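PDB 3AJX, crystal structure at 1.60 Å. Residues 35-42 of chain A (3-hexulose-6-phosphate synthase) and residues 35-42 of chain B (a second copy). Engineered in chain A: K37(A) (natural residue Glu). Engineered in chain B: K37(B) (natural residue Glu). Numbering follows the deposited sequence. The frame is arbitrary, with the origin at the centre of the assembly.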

# COMPACT_ATOMS: atom_id res chain seq x y z
N LEU A 35 -9.44 3.93 3.10
CA LEU A 35 -10.78 3.35 3.19
C LEU A 35 -10.74 1.84 3.02
O LEU A 35 -11.41 1.10 3.75
N ILE A 36 -9.96 1.38 2.05
CA ILE A 36 -9.83 -0.05 1.81
C ILE A 36 -9.13 -0.73 2.98
O ILE A 36 -9.53 -1.80 3.42
N LYS A 37 -8.08 -0.10 3.51
CA LYS A 37 -7.37 -0.69 4.64
C LYS A 37 -8.24 -0.69 5.89
O LYS A 37 -8.09 -1.54 6.77
N ALA A 38 -9.17 0.25 5.96
CA ALA A 38 -10.05 0.35 7.11
C ALA A 38 -11.16 -0.69 7.10
O ALA A 38 -11.39 -1.37 8.11
N GLU A 39 -11.83 -0.83 5.96
CA GLU A 39 -12.97 -1.74 5.81
C GLU A 39 -12.73 -3.05 5.07
O GLU A 39 -13.51 -3.98 5.20
N GLY A 40 -11.66 -3.12 4.28
CA GLY A 40 -11.42 -4.33 3.52
C GLY A 40 -12.15 -4.22 2.20
O GLY A 40 -12.80 -3.21 1.93
N LEU A 41 -12.06 -5.27 1.38
CA LEU A 41 -12.69 -5.29 0.06
C LEU A 41 -14.20 -5.09 0.02
O LEU A 41 -14.74 -4.69 -1.01
N SER A 42 -14.90 -5.35 1.13
CA SER A 42 -16.35 -5.19 1.14
C SER A 42 -16.82 -3.78 0.81
O SER A 42 -17.94 -3.61 0.32
N LEU B 35 -3.79 -9.21 3.45
CA LEU B 35 -4.77 -9.60 4.46
C LEU B 35 -5.49 -8.36 4.99
O LEU B 35 -6.71 -8.38 5.18
N ILE B 36 -4.74 -7.29 5.23
CA ILE B 36 -5.34 -6.05 5.72
C ILE B 36 -6.26 -5.45 4.66
O ILE B 36 -7.32 -4.92 4.99
N LYS B 37 -5.87 -5.54 3.40
CA LYS B 37 -6.71 -4.99 2.34
C LYS B 37 -7.94 -5.86 2.10
O LYS B 37 -8.98 -5.37 1.67
N ALA B 38 -7.83 -7.14 2.42
CA ALA B 38 -8.95 -8.05 2.22
C ALA B 38 -10.00 -7.91 3.32
O ALA B 38 -11.19 -7.81 3.03
N GLU B 39 -9.55 -7.89 4.57
CA GLU B 39 -10.44 -7.83 5.73
C GLU B 39 -10.57 -6.48 6.42
O GLU B 39 -11.56 -6.23 7.12
N GLY B 40 -9.59 -5.60 6.25
CA GLY B 40 -9.64 -4.32 6.92
C GLY B 40 -8.99 -4.41 8.28
O GLY B 40 -8.55 -5.49 8.69
N LEU B 41 -8.95 -3.30 9.00
CA LEU B 41 -8.32 -3.23 10.32
C LEU B 41 -8.85 -4.21 11.37
O LEU B 41 -8.14 -4.54 12.32
N SER B 42 -10.09 -4.67 11.21
CA SER B 42 -10.68 -5.59 12.18
C SER B 42 -9.81 -6.82 12.45
O SER B 42 -9.83 -7.36 13.55

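This is a near-symmetric contact between the C-terminal ends of two crossing helices, in which backbone meets backbone at a pair of glycines, flanked by side-chain packing from I36, K37 and L41. The axes of the two 35-39 helices approach to 6.7 Å at 78°, and the CA atoms of G40(A) and G40(B) lie 3.8 Å apart. Together the stretches bury 441 Å².

So tight an approach depends on glycine. Each G40 leaves the helix with positive phi (88° and 89°), and an ideal CB would point toward the other chain. Built on G40(A), it would fall 2.6 Å from C of E39(B) and 2.7 Å from O of A38(B); the backbone angles alone would also jam it against the preceding carbonyl. With no CB there, CA of G40(A) makes a CA-H...O contact with O of K37(B) at 3.2 Å, and CA of G40(B) repeats it with O of K37(A) at 3.2 Å.

The next residue supplies the conventional hydrogen bonds. N of L41(B) donates to O of A38(A) at 3.2 Å (146° at the hydrogen), and N of L41(A) to O of A38(B) at 3.2 Å (153°). Both leucines adopt mt rotamers with CB sideways, which brings CD1 of L41(A) within 4.5 Å of CB of A38(B), and CD1 of L41(B) within 4.5 Å of CB of A38(A). Each alanine CB points away, and the apolar pair is loose; the leucine side chain comes closer to backbone, with CG of L41(B) 3.3 Å from O of K37(A).

I36, also mt and sideways in both chains, reaches the opposing helix through CG2: that of I36(A) is 3.8 Å from O of K37(B), and that of I36(B) is 3.9 Å from O of K37(A). The engineered K37 residues lose the most area to the partner stretch, 82 and 85 Å². Their CA-to-CB bonds run sideways and their chains are extended (mttt), with CE of K37(A) 4.2 Å from CE of K37(B). The two NZ atoms find hydrogen bonds elsewhere in the structure.

L35 (tp) is out of reach in both chains, while E39 (mm for chi1 and chi2) has its CB directed away.

Two waters join the backbones. Water 1 donates to O of A38(A) at 3.2 Å and O of E39(B) at 2.8 Å, accepting from N of S42(B) at 3.0 Å. Water 2 mirrors this with O of A38(B) (3.3 Å), O of E39(A) (2.7 Å) and N of S42(A) (3.0 Å).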

# COMPACT_ATOMS: atom_id res chain seq x y z
CB LEU A 35 -11.69 3.97 2.12
CG LEU A 35 -13.13 3.46 2.06
CD1 LEU A 35 -13.81 3.67 3.40
CD2 LEU A 35 -13.89 4.19 0.96
CB ILE A 36 -9.06 -0.32 0.50
CG1 ILE A 36 -9.91 0.15 -0.69
CG2 ILE A 36 -8.72 -1.80 0.38
CD1 ILE A 36 -9.20 0.08 -2.02
CB LYS A 37 -6.06 0.05 4.90
CG LYS A 37 -5.05 -0.12 3.78
CD LYS A 37 -3.75 0.63 4.03
CE LYS A 37 -2.82 0.46 2.84
NZ LYS A 37 -1.56 1.24 2.98
CB ALA A 38 -10.67 1.75 7.16
CB GLU A 39 -14.11 -0.99 5.11
CG GLU A 39 -14.59 0.24 5.85
CD GLU A 39 -15.60 -0.09 6.93
OE1 GLU A 39 -15.54 -1.20 7.49
OE2 GLU A 39 -16.45 0.77 7.22
CB LEU A 41 -12.33 -6.60 -0.65
CG LEU A 41 -10.84 -6.86 -0.86
CD1 LEU A 41 -10.65 -8.23 -1.49
CD2 LEU A 41 -10.24 -5.78 -1.75
CB SER A 42 -16.93 -5.63 2.50
OG SER A 42 -16.43 -4.84 3.56
CB LEU B 35 -4.09 -10.34 5.62
CG LEU B 35 -4.95 -10.66 6.85
CD1 LEU B 35 -6.17 -11.49 6.46
CD2 LEU B 35 -4.11 -11.39 7.87
CB ILE B 36 -4.25 -5.03 6.13
CG1 ILE B 36 -3.50 -5.52 7.37
CG2 ILE B 36 -4.89 -3.67 6.40
CD1 ILE B 36 -2.33 -4.65 7.79
CB LYS B 37 -5.92 -4.84 1.04
CG LYS B 37 -4.82 -3.80 1.15
CD LYS B 37 -4.01 -3.70 -0.12
CE LYS B 37 -2.89 -2.70 0.04
NZ LYS B 37 -2.02 -2.70 -1.15
CB ALA B 38 -8.44 -9.49 2.17
CB GLU B 39 -10.00 -8.87 6.75
CG GLU B 39 -10.07 -10.29 6.23
CD GLU B 39 -11.48 -10.84 6.24
OE1 GLU B 39 -12.43 -10.03 6.16
OE2 GLU B 39 -11.64 -12.08 6.30
CB LEU B 41 -8.41 -1.80 10.86
CG LEU B 41 -7.76 -0.73 9.97
CD1 LEU B 41 -7.98 0.65 10.58
CD2 LEU B 41 -6.28 -1.02 9.83
CB SER B 42 -12.07 -6.05 11.72
OG SER B 42 -12.00 -6.76 10.50
O HOH W 1 -12.18 -4.27 9.06
O HOH W 2 -13.96 -6.30 3.85